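Local coordinates for fructosamine deglycase FrlB (Bacillus subtilis, PDB 3EUA), which catalyses the conversion of fructosamine 6-phosphates to glucose 6-phosphate and a free amino acid, at residues T6-R11 with Q160-L165; L176-D181 with A279-T284; I247-L252 with L297-V302. All coordinates share one frame; numbering follows the deposited sequence.

Contact 1: residues T6-R11 with Q160-L165; sequences TAKVNR and QAIEGL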
loop_
_atom_site.group_PDB
_atom_site.type_symbol
_atom_site.label_atom_id
_atom_site.label_comp_id
_atom_site.label_asym_id
_atom_site.label_seq_id
_atom_site.Cartn_x
_atom_site.Cartn_y
_atom_site.Cartn_z
ATOM N N THR A 6 -22.724 -14.540 -19.305
ATOM C CA THR A 6 -21.744 -15.614 -19.495
ATOM C C THR A 6 -21.255 -15.733 -20.951
ATOM O O THR A 6 -20.094 -16.103 -21.202
ATOM C CB THR A 6 -22.336 -16.952 -19.077
ATOM O OG1 THR A 6 -22.916 -16.814 -17.775
ATOM C CG2 THR A 6 -21.271 -18.048 -19.068
ATOM N N ALA A 7 -22.133 -15.413 -21.907
ATOM C CA ALA A 7 -21.784 -15.457 -23.331
ATOM C C ALA A 7 -20.720 -14.435 -23.715
ATOM O O ALA A 7 -20.068 -14.586 -24.757
ATOM C CB ALA A 7 -23.012 -15.237 -24.199
ATOM N N LYS A 8 -20.591 -13.379 -22.908
ATOM C CA LYS A 8 -19.612 -12.326 -23.138
ATOM C C LYS A 8 -18.287 -12.603 -22.416
ATOM O O LYS A 8 -17.322 -11.863 -22.605
ATOM C CB LYS A 8 -20.185 -10.974 -22.675
ATOM C CG LYS A 8 -21.479 -10.532 -23.375
ATOM C CD LYS A 8 -21.977 -9.216 -22.771
ATOM C CE LYS A 8 -23.265 -8.696 -23.431
ATOM N NZ LYS A 8 -23.053 -8.228 -24.818
ATOM N N VAL A 9 -18.228 -13.664 -21.603
ATOM C CA VAL A 9 -17.031 -13.992 -20.844
ATOM C C VAL A 9 -16.015 -14.736 -21.691
ATOM O O VAL A 9 -16.362 -15.606 -22.478
ATOM C CB VAL A 9 -17.353 -14.797 -19.550
ATOM C CG1 VAL A 9 -16.117 -15.221 -18.840
ATOM C CG2 VAL A 9 -18.141 -13.937 -18.596
ATOM N N ASN A 10 -14.763 -14.318 -21.571
ATOM C CA ASN A 10 -13.612 -14.945 -22.218
ATOM C C ASN A 10 -13.757 -16.466 -22.043
ATOM O O ASN A 10 -14.009 -16.965 -20.935
ATOM C CB ASN A 10 -12.297 -14.323 -21.619
ATOM C CG ASN A 10 -10.999 -15.164 -21.824
ATOM O OD1 ASN A 10 -11.004 -16.396 -21.867
ATOM N ND2 ASN A 10 -9.852 -14.465 -21.814
ATOM N N ARG A 11 -13.630 -17.220 -23.133
ATOM C CA ARG A 11 -13.790 -18.696 -23.057
ATOM C C ARG A 11 -12.858 -19.387 -22.076
ATOM O O ARG A 11 -13.219 -20.383 -21.445
ATOM C CB ARG A 11 -13.651 -19.372 -24.419
ATOM C CG ARG A 11 -14.888 -19.232 -25.285
ATOM C CD ARG A 11 -14.815 -20.126 -26.524
ATOM N NE ARG A 11 -16.065 -20.053 -27.297
ATOM C CZ ARG A 11 -16.370 -19.103 -28.190
ATOM N NH1 ARG A 11 -17.537 -19.161 -28.815
ATOM N NH2 ARG A 11 -15.530 -18.106 -28.465
ATOM N N GLN A 160 -24.604 -7.804 -13.654
ATOM C CA GLN A 160 -24.520 -6.356 -13.756
ATOM C C GLN A 160 -23.054 -5.912 -13.980
ATOM O O GLN A 160 -22.808 -4.894 -14.614
ATOM C CB GLN A 160 -25.190 -5.701 -12.547
ATOM C CG GLN A 160 -26.708 -6.044 -12.429
ATOM C CD GLN A 160 -27.028 -7.501 -11.966
ATOM O OE1 GLN A 160 -26.233 -8.152 -11.277
ATOM N NE2 GLN A 160 -28.237 -7.992 -12.325
ATOM N N ALA A 161 -22.096 -6.692 -13.488
ATOM C CA ALA A 161 -20.680 -6.388 -13.701
ATOM C C ALA A 161 -20.334 -6.598 -15.162
ATOM O O ALA A 161 -19.717 -5.725 -15.791
ATOM C CB ALA A 161 -19.800 -7.252 -12.820
ATOM N N ILE A 162 -20.727 -7.752 -15.697
ATOM C CA ILE A 162 -20.468 -8.092 -17.102
ATOM C C ILE A 162 -21.207 -7.149 -18.048
ATOM O O ILE A 162 -20.610 -6.663 -19.013
ATOM C CB ILE A 162 -20.849 -9.535 -17.470
ATOM C CG1 ILE A 162 -20.107 -10.544 -16.635
ATOM C CG2 ILE A 162 -20.435 -9.863 -18.894
ATOM C CD1 ILE A 162 -18.583 -10.404 -16.752
ATOM N N GLU A 163 -22.471 -6.867 -17.775
ATOM C CA GLU A 163 -23.212 -5.913 -18.619
ATOM C C GLU A 163 -22.551 -4.538 -18.527
ATOM O O GLU A 163 -22.426 -3.818 -19.529
ATOM C CB GLU A 163 -24.697 -5.782 -18.221
ATOM C CG GLU A 163 -25.592 -7.003 -18.493
ATOM N N GLY A 164 -22.125 -4.163 -17.322
ATOM C CA GLY A 164 -21.470 -2.866 -17.124
ATOM C C GLY A 164 -20.198 -2.768 -17.948
ATOM O O GLY A 164 -19.939 -1.752 -18.608
ATOM N N LEU A 165 -19.382 -3.813 -17.908
ATOM C CA LEU A 165 -18.165 -3.843 -18.701
ATOM C C LEU A 165 -18.460 -3.695 -20.197
ATOM O O LEU A 165 -17.768 -2.953 -20.889
ATOM C CB LEU A 165 -17.376 -5.107 -18.454
ATOM C CG LEU A 165 -16.539 -5.185 -17.160
ATOM C CD1 LEU A 165 -16.035 -6.592 -16.984
ATOM C CD2 LEU A 165 -15.359 -4.164 -17.161
#
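Ile162 meets Lys8 and Val9 where the N-terminal segment of the chain, a short 3-10 turn leading into helix 11-20, lies against the long helix 158-190, which follows helix 137-153 and leads on to strand 197-200 of the second parallel sheet. The turn is closed by the backbone bond from Val9 N to Thr6 O, and the backbones stay well apart: the nearest CA atoms, those of Lys8 and Ile162, are 7.4 Å from each other. Side chains therefore do all the bridging, and no hydrogen bond crosses between the two segments.

Ile162 contributes the largest share of the buried surface and uses both of its branches. Its CG1 stands anti to the carbonyl carbon (chi1 -59°) and, with chi2 also bent, sets CD1 against Val9, while CG2, anti to the backbone N, is left for Lys8. On the lysine the touching atom is CB, at 3.9 Å from Ile162 CG2, a contact made by the root of the chain and not by its charge. The ammonium group lies at the end of a chain that is extended until a bend at chi4, and NZ forms a salt bridge with Asp166, the next residue of helix 158-190, so the lysine is held to the same helix at both its base and its tip.

Gln143 of helix 137-153 touches both Val9 and Ile162 and its OE1 accepts from Asn10 N, while Phe158 packs on Val9 as well. Asn10 occupies the N-cap of helix 11-20, with OD1 accepting from Val13 N. The buried valine and isoleucine side chains cross at about a right angle, and their point of closest approach is methyl to methyl, Val9 CG2 to Ile162 CD1 at 4.0 Å.

Contact 2: residues L176-D181 with A279-T284; sequences LKQEAD and ASYDFT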
loop_
_atom_site.group_PDB
_atom_site.type_symbol
_atom_site.label_atom_id
_atom_site.label_comp_id
_atom_site.label_asym_id
_atom_site.label_seq_id
_atom_site.Cartn_x
_atom_site.Cartn_y
_atom_site.Cartn_z
ATOM N N LEU A 176 -13.480 10.324 -23.118
ATOM C CA LEU A 176 -12.290 10.767 -23.893
ATOM C C LEU A 176 -12.580 12.043 -24.679
ATOM O O LEU A 176 -11.745 12.942 -24.737
ATOM C CB LEU A 176 -11.815 9.655 -24.846
ATOM C CG LEU A 176 -11.243 8.509 -24.037
ATOM C CD1 LEU A 176 -11.051 7.210 -24.877
ATOM C CD2 LEU A 176 -9.938 8.971 -23.369
ATOM N N LYS A 177 -13.755 12.089 -25.304
ATOM C CA LYS A 177 -14.182 13.227 -26.107
ATOM C C LYS A 177 -14.326 14.445 -25.232
ATOM O O LYS A 177 -13.844 15.540 -25.536
ATOM C CB LYS A 177 -15.542 12.902 -26.737
ATOM C CG LYS A 177 -16.236 13.992 -27.550
ATOM C CD LYS A 177 -17.548 13.410 -28.137
ATOM C CE LYS A 177 -18.436 14.421 -28.894
ATOM N NZ LYS A 177 -19.118 15.442 -28.012
ATOM N N GLN A 178 -15.003 14.242 -24.119
ATOM C CA GLN A 178 -15.236 15.308 -23.174
ATOM C C GLN A 178 -13.961 15.849 -22.538
ATOM O O GLN A 178 -13.895 17.027 -22.207
ATOM C CB GLN A 178 -16.231 14.816 -22.104
ATOM C CG GLN A 178 -16.256 15.571 -20.802
ATOM C CD GLN A 178 -17.282 15.008 -19.832
ATOM O OE1 GLN A 178 -18.360 14.569 -20.243
ATOM N NE2 GLN A 178 -16.974 15.067 -18.543
ATOM N N GLU A 179 -12.942 15.007 -22.394
ATOM C CA GLU A 179 -11.665 15.412 -21.768
ATOM C C GLU A 179 -10.517 15.809 -22.701
ATOM O O GLU A 179 -9.445 16.213 -22.214
ATOM C CB GLU A 179 -11.159 14.251 -20.885
ATOM C CG GLU A 179 -12.026 13.928 -19.668
ATOM C CD GLU A 179 -11.841 14.913 -18.516
ATOM O OE1 GLU A 179 -11.485 16.075 -18.774
ATOM O OE2 GLU A 179 -12.060 14.528 -17.340
ATOM N N ALA A 180 -10.731 15.705 -24.007
ATOM C CA ALA A 180 -9.701 15.990 -25.008
ATOM C C ALA A 180 -8.988 17.342 -24.837
ATOM O O ALA A 180 -7.770 17.421 -24.915
ATOM C CB ALA A 180 -10.321 15.875 -26.386
ATOM N N ASP A 181 -9.739 18.413 -24.612
ATOM C CA ASP A 181 -9.115 19.729 -24.430
ATOM C C ASP A 181 -8.366 19.784 -23.097
ATOM O O ASP A 181 -7.286 20.364 -23.021
ATOM C CB ASP A 181 -10.162 20.831 -24.563
ATOM C CG ASP A 181 -10.722 20.923 -25.994
ATOM O OD1 ASP A 181 -10.100 20.332 -26.922
ATOM O OD2 ASP A 181 -11.767 21.588 -26.201
ATOM N N ALA A 279 -17.889 11.387 -11.647
ATOM C CA ALA A 279 -19.279 11.834 -11.630
ATOM C C ALA A 279 -19.613 12.693 -12.850
ATOM O O ALA A 279 -20.794 12.806 -13.204
ATOM C CB ALA A 279 -19.580 12.550 -10.334
ATOM N N SER A 280 -18.597 13.268 -13.509
ATOM C CA SER A 280 -18.800 14.086 -14.713
ATOM C C SER A 280 -18.960 13.231 -15.974
ATOM O O SER A 280 -19.268 13.778 -17.018
ATOM C CB SER A 280 -17.667 15.101 -14.872
ATOM O OG SER A 280 -16.435 14.469 -15.160
ATOM N N TYR A 281 -18.745 11.913 -15.879
ATOM C CA TYR A 281 -18.895 11.010 -17.004
ATOM C C TYR A 281 -20.286 10.400 -16.994
ATOM O O TYR A 281 -21.033 10.548 -16.022
ATOM C CB TYR A 281 -17.783 9.932 -17.001
ATOM C CG TYR A 281 -16.389 10.505 -16.844
ATOM C CD1 TYR A 281 -16.007 11.680 -17.497
ATOM C CD2 TYR A 281 -15.435 9.849 -16.090
ATOM C CE1 TYR A 281 -14.728 12.213 -17.351
ATOM C CE2 TYR A 281 -14.123 10.373 -15.946
ATOM C CZ TYR A 281 -13.789 11.549 -16.574
ATOM O OH TYR A 281 -12.528 12.059 -16.431
ATOM N N ASP A 282 -20.638 9.704 -18.075
ATOM C CA ASP A 282 -21.973 9.113 -18.230
ATOM C C ASP A 282 -22.042 7.640 -17.841
ATOM O O ASP A 282 -21.689 6.781 -18.637
ATOM C CB ASP A 282 -22.393 9.303 -19.689
ATOM C CG ASP A 282 -23.781 8.779 -19.985
ATOM O OD1 ASP A 282 -24.430 8.234 -19.063
ATOM O OD2 ASP A 282 -24.219 8.908 -21.158
ATOM N N PHE A 283 -22.520 7.365 -16.633
ATOM C CA PHE A 283 -22.696 6.009 -16.128
ATOM C C PHE A 283 -24.164 5.628 -16.085
ATOM O O PHE A 283 -24.542 4.719 -15.370
ATOM C CB PHE A 283 -22.083 5.891 -14.722
ATOM C CG PHE A 283 -20.556 5.876 -14.713
ATOM C CD1 PHE A 283 -19.829 7.060 -14.746
ATOM C CD2 PHE A 283 -19.870 4.684 -14.632
ATOM C CE1 PHE A 283 -18.442 7.033 -14.741
ATOM C CE2 PHE A 283 -18.498 4.654 -14.626
ATOM C CZ PHE A 283 -17.783 5.821 -14.686
ATOM N N THR A 284 -24.995 6.298 -16.881
ATOM C CA THR A 284 -26.431 6.050 -16.889
ATOM C C THR A 284 -26.835 4.637 -17.349
ATOM O O THR A 284 -27.916 4.165 -16.965
ATOM C CB THR A 284 -27.177 7.161 -17.755
ATOM O OG1 THR A 284 -26.800 7.076 -19.131
ATOM C CG2 THR A 284 -26.846 8.581 -17.258
HETATM O O HOH W 1 -14.695 15.764 -17.504
#
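Gln178 and Glu179, consecutive residues of helix 158-190, grip the loop that follows strand 273-277 through Ser280 and Tyr281. Gln178 reaches across with CG anti to its backbone N and the chain extended beyond, delivering NE2 to Ser280 O at 3.0 Å. The N-H points fairly straight at the oxygen (160°) and the acceptor lies in the plane of the glutamine amide, yet the donor sits well above the serine carbonyl plane, 63° out of it. The same NE2 donates to a water at 2.6 Å, which in turn donates to Ser280 OG at 3.2 Å; that hydroxyl has its main partner in Asp277 O, to which it is hydrogen-bonded.

Glu179 is buried, and its side chain folds at chi2 to bring the carboxylate to the phenol end of Tyr281. Tyr281 OH donates to Glu179 OE2 over 2.7 Å and is met by the anti lone pair of that oxygen, the one away from OE1. OE2 lies in the ring plane, at the edge, whereas the carboxylate itself is turned 69° from the ring. The other oxygen, OE1, accepts from Asn182 ND2 and, weakly, from Tyr306 OH. Replacing Glu179 by alanine removes the carboxylate, which would probably leave the Tyr281 hydroxyl and Asn182 ND2 without their acceptor and open a gap beside the ring.

Farther along the loop, Asp282 OD1 accepts from both Thr284 N and Thr284 OG1. The bond from Thr284 N to Asp282 OD1, 3.0 Å long, defines an Asx turn, which shapes this connection between the last strand and the last helix of the second SIS domain.

Contact 3: residues I247-L252 with L297-V302; sequences IILLGL and LVLNRV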
loop_
_atom_site.group_PDB
_atom_site.type_symbol
_atom_site.label_atom_id
_atom_site.label_comp_id
_atom_site.label_asym_id
_atom_site.label_seq_id
_atom_site.Cartn_x
_atom_site.Cartn_y
_atom_site.Cartn_z
ATOM N N ILE A 247 -2.722 15.792 -9.292
ATOM C CA ILE A 247 -3.741 15.180 -10.113
ATOM C C ILE A 247 -4.623 14.493 -9.082
ATOM O O ILE A 247 -4.142 13.629 -8.335
ATOM C CB ILE A 247 -3.237 14.100 -11.077
ATOM C CG1 ILE A 247 -2.362 14.684 -12.188
ATOM C CG2 ILE A 247 -4.437 13.323 -11.693
ATOM C CD1 ILE A 247 -1.643 13.581 -12.955
ATOM N N ILE A 248 -5.891 14.858 -9.052
ATOM C CA ILE A 248 -6.840 14.344 -8.078
ATOM C C ILE A 248 -7.982 13.600 -8.732
ATOM O O ILE A 248 -8.645 14.106 -9.636
ATOM C CB ILE A 248 -7.388 15.519 -7.275
ATOM C CG1 ILE A 248 -6.237 16.123 -6.465
ATOM C CG2 ILE A 248 -8.599 15.074 -6.412
ATOM C CD1 ILE A 248 -6.601 17.323 -5.579
ATOM N N LEU A 249 -8.193 12.365 -8.283
ATOM C CA LEU A 249 -9.235 11.529 -8.852
ATOM C C LEU A 249 -10.400 11.352 -7.905
ATOM O O LEU A 249 -10.212 11.088 -6.733
ATOM C CB LEU A 249 -8.707 10.134 -9.172
ATOM C CG LEU A 249 -7.458 10.080 -10.038
ATOM C CD1 LEU A 249 -7.017 8.609 -10.162
ATOM C CD2 LEU A 249 -7.643 10.784 -11.385
ATOM N N LEU A 250 -11.600 11.521 -8.416
ATOM C CA LEU A 250 -12.790 11.327 -7.617
ATOM C C LEU A 250 -13.576 10.235 -8.305
ATOM O O LEU A 250 -13.937 10.361 -9.478
ATOM C CB LEU A 250 -13.608 12.602 -7.449
ATOM C CG LEU A 250 -12.916 13.725 -6.680
ATOM C CD1 LEU A 250 -12.186 14.663 -7.682
ATOM C CD2 LEU A 250 -13.952 14.439 -5.870
ATOM N N GLY A 251 -13.815 9.147 -7.580
ATOM C CA GLY A 251 -14.527 8.000 -8.118
ATOM C C GLY A 251 -15.971 7.983 -7.695
ATOM O O GLY A 251 -16.514 8.999 -7.260
ATOM N N LEU A 252 -16.574 6.818 -7.816
ATOM C CA LEU A 252 -17.991 6.635 -7.489
ATOM C C LEU A 252 -18.199 5.545 -6.421
ATOM O O LEU A 252 -19.324 5.028 -6.215
ATOM C CB LEU A 252 -18.768 6.258 -8.764
ATOM C CG LEU A 252 -18.780 7.268 -9.921
ATOM C CD1 LEU A 252 -19.412 6.680 -11.162
ATOM C CD2 LEU A 252 -19.485 8.576 -9.515
ATOM N N LEU A 297 -11.779 2.188 -14.007
ATOM C CA LEU A 297 -11.411 1.818 -15.393
ATOM C C LEU A 297 -11.546 3.015 -16.307
ATOM O O LEU A 297 -10.675 3.277 -17.150
ATOM C CB LEU A 297 -12.243 0.680 -15.937
ATOM C CG LEU A 297 -11.925 -0.701 -15.404
ATOM C CD1 LEU A 297 -11.893 -0.772 -13.861
ATOM C CD2 LEU A 297 -12.944 -1.673 -15.955
ATOM N N VAL A 298 -12.608 3.763 -16.132
ATOM C CA VAL A 298 -12.825 4.966 -16.937
ATOM C C VAL A 298 -11.790 6.045 -16.621
ATOM O O VAL A 298 -11.253 6.673 -17.513
ATOM C CB VAL A 298 -14.213 5.560 -16.676
ATOM C CG1 VAL A 298 -14.432 6.704 -17.648
ATOM C CG2 VAL A 298 -15.297 4.487 -16.882
ATOM N N LEU A 299 -11.534 6.262 -15.328
ATOM C CA LEU A 299 -10.549 7.251 -14.884
ATOM C C LEU A 299 -9.176 6.891 -15.471
ATOM O O LEU A 299 -8.454 7.750 -16.008
ATOM C CB LEU A 299 -10.549 7.355 -13.343
ATOM C CG LEU A 299 -11.744 8.061 -12.645
ATOM C CD1 LEU A 299 -11.839 7.755 -11.135
ATOM C CD2 LEU A 299 -11.620 9.588 -12.913
ATOM N N ASN A 300 -8.852 5.611 -15.426
ATOM C CA ASN A 300 -7.611 5.136 -15.986
ATOM C C ASN A 300 -7.483 5.386 -17.489
ATOM O O ASN A 300 -6.391 5.741 -17.977
ATOM C CB ASN A 300 -7.461 3.643 -15.755
ATOM C CG ASN A 300 -6.135 3.142 -16.197
ATOM O OD1 ASN A 300 -5.123 3.585 -15.683
ATOM N ND2 ASN A 300 -6.117 2.167 -17.123
ATOM N N ARG A 301 -8.573 5.155 -18.221
ATOM C CA ARG A 301 -8.566 5.359 -19.674
ATOM C C ARG A 301 -8.383 6.831 -20.016
ATOM O O ARG A 301 -7.640 7.188 -20.913
ATOM C CB ARG A 301 -9.859 4.847 -20.292
ATOM C CG ARG A 301 -9.952 4.999 -21.831
ATOM C CD ARG A 301 -8.835 4.188 -22.558
ATOM N NE ARG A 301 -8.703 4.517 -23.974
ATOM C CZ ARG A 301 -7.940 5.493 -24.465
ATOM N NH1 ARG A 301 -7.229 6.286 -23.688
ATOM N NH2 ARG A 301 -7.888 5.683 -25.766
ATOM N N VAL A 302 -9.077 7.708 -19.293
ATOM C CA VAL A 302 -8.944 9.157 -19.534
ATOM C C VAL A 302 -7.515 9.617 -19.273
ATOM O O VAL A 302 -6.935 10.374 -20.067
ATOM C CB VAL A 302 -9.914 9.940 -18.663
ATOM C CG1 VAL A 302 -9.605 11.435 -18.698
ATOM C CG2 VAL A 302 -11.369 9.631 -19.108
#
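The second SIS domain is an alpha/beta fold built on a parallel sheet, and here its inner strand 246-250 receives helix 288-313 on one face. Leu299 carries the helix side of the contact alone, and its CD1 methyl is the atom that touches all three partners. With CG anti to the carbonyl carbon (chi1 -73°), the side chain is directed to the C-terminal end of the strand, where CD1 lies 3.7 Å from Leu250 O and 4.0 Å from Gly251 CA. Its approach to Leu249 is looser, 4.4 Å to CB.

The partners present themselves differently. Leu249 points its CB toward the helix, Leu250 turns its side chain away and offers a backbone oxygen, and Gly251 adds its bare CA. A CB modelled on that glycine would stand 4.1 Å from the same methyl, so Leu299 alone gives no steric reason for its absence. No hydrogen bond joins the segments, and the backbones are 7.5 Å apart at their nearest CA atoms, Leu249 and Leu299.

Beyond the pair, Leu276 of the neighbouring strand 273-277 touches both Leu249 and Leu299, while the side chain of Leu250 packs on helix 256-269, on the opposite face of the sheet. A buried strand with helices on its two faces is characteristic of the three-layer alpha/beta/alpha sandwich of SIS domains.

Helix 158-190 ties contact 1 to contact 2: it supplies residues 160-165 to the first and 176-181 to the second, whose centres are 23 Å apart and whose nearest atoms stay about 8 Å apart. Helix 288-313 brings in contact 3. Leu297 CD2 meets Leu165 CD2 of contact 1 at 3.7 Å, although the centres of contacts 1 and 3 lie 22 Å apart. Contacts 2 and 3 are only 10 Å apart between centres and touch at several points, among them Phe283 CZ on Val298 CG2 and Glu179 CG on Val302 CG1, each at 3.6 Å. Together the two helices connect the N-terminal segment of contact 1 with the second parallel sheet, whose strand 246-250 enters contact 3.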